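Side-chain contact in type III secretion T3S chaperone (Chlamydia trachomatis, PDB 3K29), which is probably a coiled-coil chaperone of the type III secretion apparatus, homologous to YscO, although its exact role is not settled: residues 115-118 and 119-123. Numbering follows the deposited sequence.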
ATOM      1  N   LEU A 115      -5.364   2.263   4.671  1.00 26.33           N
ATOM      2  CA  LEU A 115      -4.795   1.907   5.972  1.00 26.26           C
ATOM      3  C   LEU A 115      -4.805   3.060   6.985  1.00 25.86           C
ATOM      4  O   LEU A 115      -5.124   2.844   8.157  1.00 25.26           O
ATOM      5  CB  LEU A 115      -3.377   1.332   5.831  1.00 26.00           C
ATOM      6  CG  LEU A 115      -2.583   0.922   7.100  1.00 25.09           C
ATOM      7  CD1 LEU A 115      -3.345  -0.011   8.006  1.00 20.04           C
ATOM      8  CD2 LEU A 115      -1.190   0.291   6.751  1.00 23.94           C
ATOM      9  N   THR A 116      -4.440   4.267   6.537  1.00 25.75           N
ATOM     10  CA  THR A 116      -4.463   5.453   7.397  1.00 24.64           C
ATOM     11  C   THR A 116      -5.873   5.783   7.852  1.00 24.48           C
ATOM     12  O   THR A 116      -6.068   6.135   9.014  1.00 23.75           O
ATOM     13  CB  THR A 116      -3.853   6.690   6.724  1.00 25.27           C
ATOM     14  OG1 THR A 116      -2.606   6.322   6.139  1.00 25.22           O
ATOM     15  CG2 THR A 116      -3.633   7.839   7.750  1.00 24.71           C
ATOM     16  N   LYS A 117      -6.840   5.683   6.930  1.00 24.00           N
ATOM     17  CA  LYS A 117      -8.260   5.842   7.261  1.00 23.80           C
ATOM     18  C   LYS A 117      -8.722   4.830   8.309  1.00 23.11           C
ATOM     19  O   LYS A 117      -9.397   5.195   9.263  1.00 23.18           O
ATOM     20  CB  LYS A 117      -9.138   5.769   6.007  1.00 23.93           C
ATOM     21  CG  LYS A 117      -9.464   7.138   5.417  1.00 27.12           C
ATOM     22  CD  LYS A 117     -10.100   7.057   4.032  1.00 29.56           C
ATOM     23  CE  LYS A 117     -11.586   6.645   4.104  1.00 34.06           C
ATOM     24  NZ  LYS A 117     -12.179   6.389   2.748  1.00 35.28           N
ATOM     25  N   ARG A 118      -8.334   3.563   8.156  1.00 22.66           N
ATOM     26  CA  ARG A 118      -8.719   2.538   9.135  1.00 21.58           C
ATOM     27  C   ARG A 118      -8.184   2.837  10.516  1.00 22.28           C
ATOM     28  O   ARG A 118      -8.865   2.599  11.516  1.00 22.03           O
ATOM     29  CB  ARG A 118      -8.320   1.119   8.687  1.00 21.11           C
ATOM     30  CG  ARG A 118      -8.949   0.685   7.395  1.00 21.33           C
ATOM     31  CD  ARG A 118     -10.494   0.633   7.415  1.00 21.36           C
ATOM     32  NE  ARG A 118     -11.147   1.911   7.071  1.00 22.22           N
ATOM     33  CZ  ARG A 118     -11.178   2.476   5.851  1.00 22.35           C
ATOM     34  NH1 ARG A 118     -10.596   1.899   4.799  1.00 21.97           N
ATOM     35  NH2 ARG A 118     -11.798   3.638   5.673  1.00 20.06           N
ATOM     36  N   ARG A 119      -6.966   3.351  10.563  1.00 22.20           N
ATOM     37  CA  ARG A 119      -6.276   3.599  11.806  1.00 23.35           C
ATOM     38  C   ARG A 119      -6.848   4.825  12.533  1.00 23.75           C
ATOM     39  O   ARG A 119      -6.961   4.826  13.753  1.00 23.81           O
ATOM     40  CB  ARG A 119      -4.768   3.724  11.543  1.00 23.36           C
ATOM     41  CG  ARG A 119      -4.163   2.388  11.104  1.00 25.52           C
ATOM     42  CD  ARG A 119      -2.798   2.126  11.697  1.00 29.11           C
ATOM     43  NE  ARG A 119      -1.740   2.345  10.723  1.00 30.24           N
ATOM     44  CZ  ARG A 119      -0.777   1.474  10.406  1.00 31.71           C
ATOM     45  NH1 ARG A 119      -0.707   0.285  10.988  1.00 30.47           N
ATOM     46  NH2 ARG A 119       0.133   1.804   9.490  1.00 32.20           N
ATOM     47  N   LYS A 120      -7.174   5.868  11.755  1.00 24.05           N
ATOM     48  CA  LYS A 120      -7.894   7.060  12.215  1.00 24.01           C
ATOM     49  C   LYS A 120      -9.236   6.668  12.852  1.00 24.03           C
ATOM     50  O   LYS A 120      -9.525   7.038  13.993  1.00 23.83           O
ATOM     51  CB  LYS A 120      -8.101   7.983  11.018  1.00 23.93           C
ATOM     52  CG  LYS A 120      -8.671   9.346  11.299  1.00 24.63           C
ATOM     53  CD  LYS A 120      -8.819  10.052   9.963  1.00 25.80           C
ATOM     54  CE  LYS A 120     -10.147  10.804   9.881  1.00 28.10           C
ATOM     55  NZ  LYS A 120     -10.136  12.122  10.615  1.00 26.25           N
ATOM     56  N   GLU A 121     -10.026   5.881  12.127  1.00 23.75           N
ATOM     57  CA  GLU A 121     -11.331   5.432  12.627  1.00 24.24           C
ATOM     58  C   GLU A 121     -11.204   4.580  13.890  1.00 24.74           C
ATOM     59  O   GLU A 121     -11.929   4.794  14.848  1.00 24.66           O
ATOM     60  CB  GLU A 121     -12.099   4.634  11.573  1.00 24.31           C
ATOM     61  CG  GLU A 121     -12.534   5.429  10.352  1.00 23.81           C
ATOM     62  CD  GLU A 121     -12.531   4.610   9.065  1.00 25.23           C
ATOM     63  OE1 GLU A 121     -12.397   3.350   9.099  1.00 24.67           O
ATOM     64  OE2 GLU A 121     -12.662   5.253   7.999  1.00 24.47           O
ATOM     65  N   GLU A 122     -10.289   3.619  13.880  1.00 25.00           N
ATOM     66  CA  GLU A 122     -10.080   2.766  15.038  1.00 25.81           C
ATOM     67  C   GLU A 122      -9.692   3.632  16.243  1.00 25.91           C
ATOM     68  O   GLU A 122     -10.176   3.422  17.371  1.00 25.08           O
ATOM     69  CB  GLU A 122      -9.001   1.710  14.738  1.00 26.16           C
ATOM     70  CG  GLU A 122      -8.768   0.672  15.875  1.00 28.50           C
ATOM     71  CD  GLU A 122      -7.911   1.181  17.043  1.00 32.71           C
ATOM     72  OE1 GLU A 122      -7.003   2.035  16.849  1.00 34.39           O
ATOM     73  OE2 GLU A 122      -8.159   0.712  18.185  1.00 37.48           O
ATOM     74  N   GLU A 123      -8.818   4.608  16.008  1.00 25.56           N
ATOM     75  CA  GLU A 123      -8.401   5.469  17.087  1.00 25.52           C
ATOM     76  C   GLU A 123      -9.528   6.364  17.623  1.00 24.80           C
ATOM     77  O   GLU A 123      -9.596   6.610  18.822  1.00 25.17           O
ATOM     78  CB  GLU A 123      -7.199   6.310  16.676  1.00 26.05           C
ATOM     79  CG  GLU A 123      -6.709   7.191  17.799  1.00 29.19           C
ATOM     80  CD  GLU A 123      -5.944   6.409  18.873  1.00 32.12           C
ATOM     81  OE1 GLU A 123      -5.197   7.062  19.617  1.00 33.69           O
ATOM     82  OE2 GLU A 123      -6.063   5.156  18.968  1.00 34.31           O
TER
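Glu121 OE1 accepts the NE-H of Arg118 over 2.8 Å in a nearly straight bond of 177°, and this is one half of a two-pronged salt bridge. The other half runs from Arg118 NH2 to Glu121 OE2 at 3.0 Å. The arginine thus presents the side of its guanidinium, NE and NH2, so that each nitrogen serves a separate carboxylate oxygen on its syn side. Glu121 lies at the guanidinium edge, with OE1 almost exactly in that plane, yet the two flat groups are not quite coplanar, being turned 28° apart. Such a side-on fork restrains the rotation of both groups, and it is a clear case of intrahelical pairing between residues three apart, here with the arginine preceding the glutamate. Both side chains leave the helix with CG beside the backbone N, and the Arg118 chain then folds at chi2 (-61°) and chi3, which brings NE alongside the carboxylate. On the remaining nitrogen, NH1, Glu114 forms a second salt bridge, so acids about one turn before and one turn after both pair with this guanidinium; Arg17 is a like charge close to NE.

A second pair, four residues apart, is a van der Waals contact of an aliphatic side chain with a guanidinium face. Leu115 slants across the end of the Arg119 side chain and lays CG and CD2 over one face of the guanidinium, toward its rim, CD2 approaching NH2 to 3.4 Å. Arg119 NH1 meanwhile makes a salt bridge with Glu22.

Beneath these side chains the backbone keeps i to i+4 bonds, as in Glu121 N to Lys117 O at 3.0 Å. The contact lies on helix 70-160, and several of its side chains reach helix 8-66, the other arm of this long coiled-coil hairpin: Leu115 touches Glu22, Arg118 Val18, Glu121 Lys14 and Glu122 Leu11.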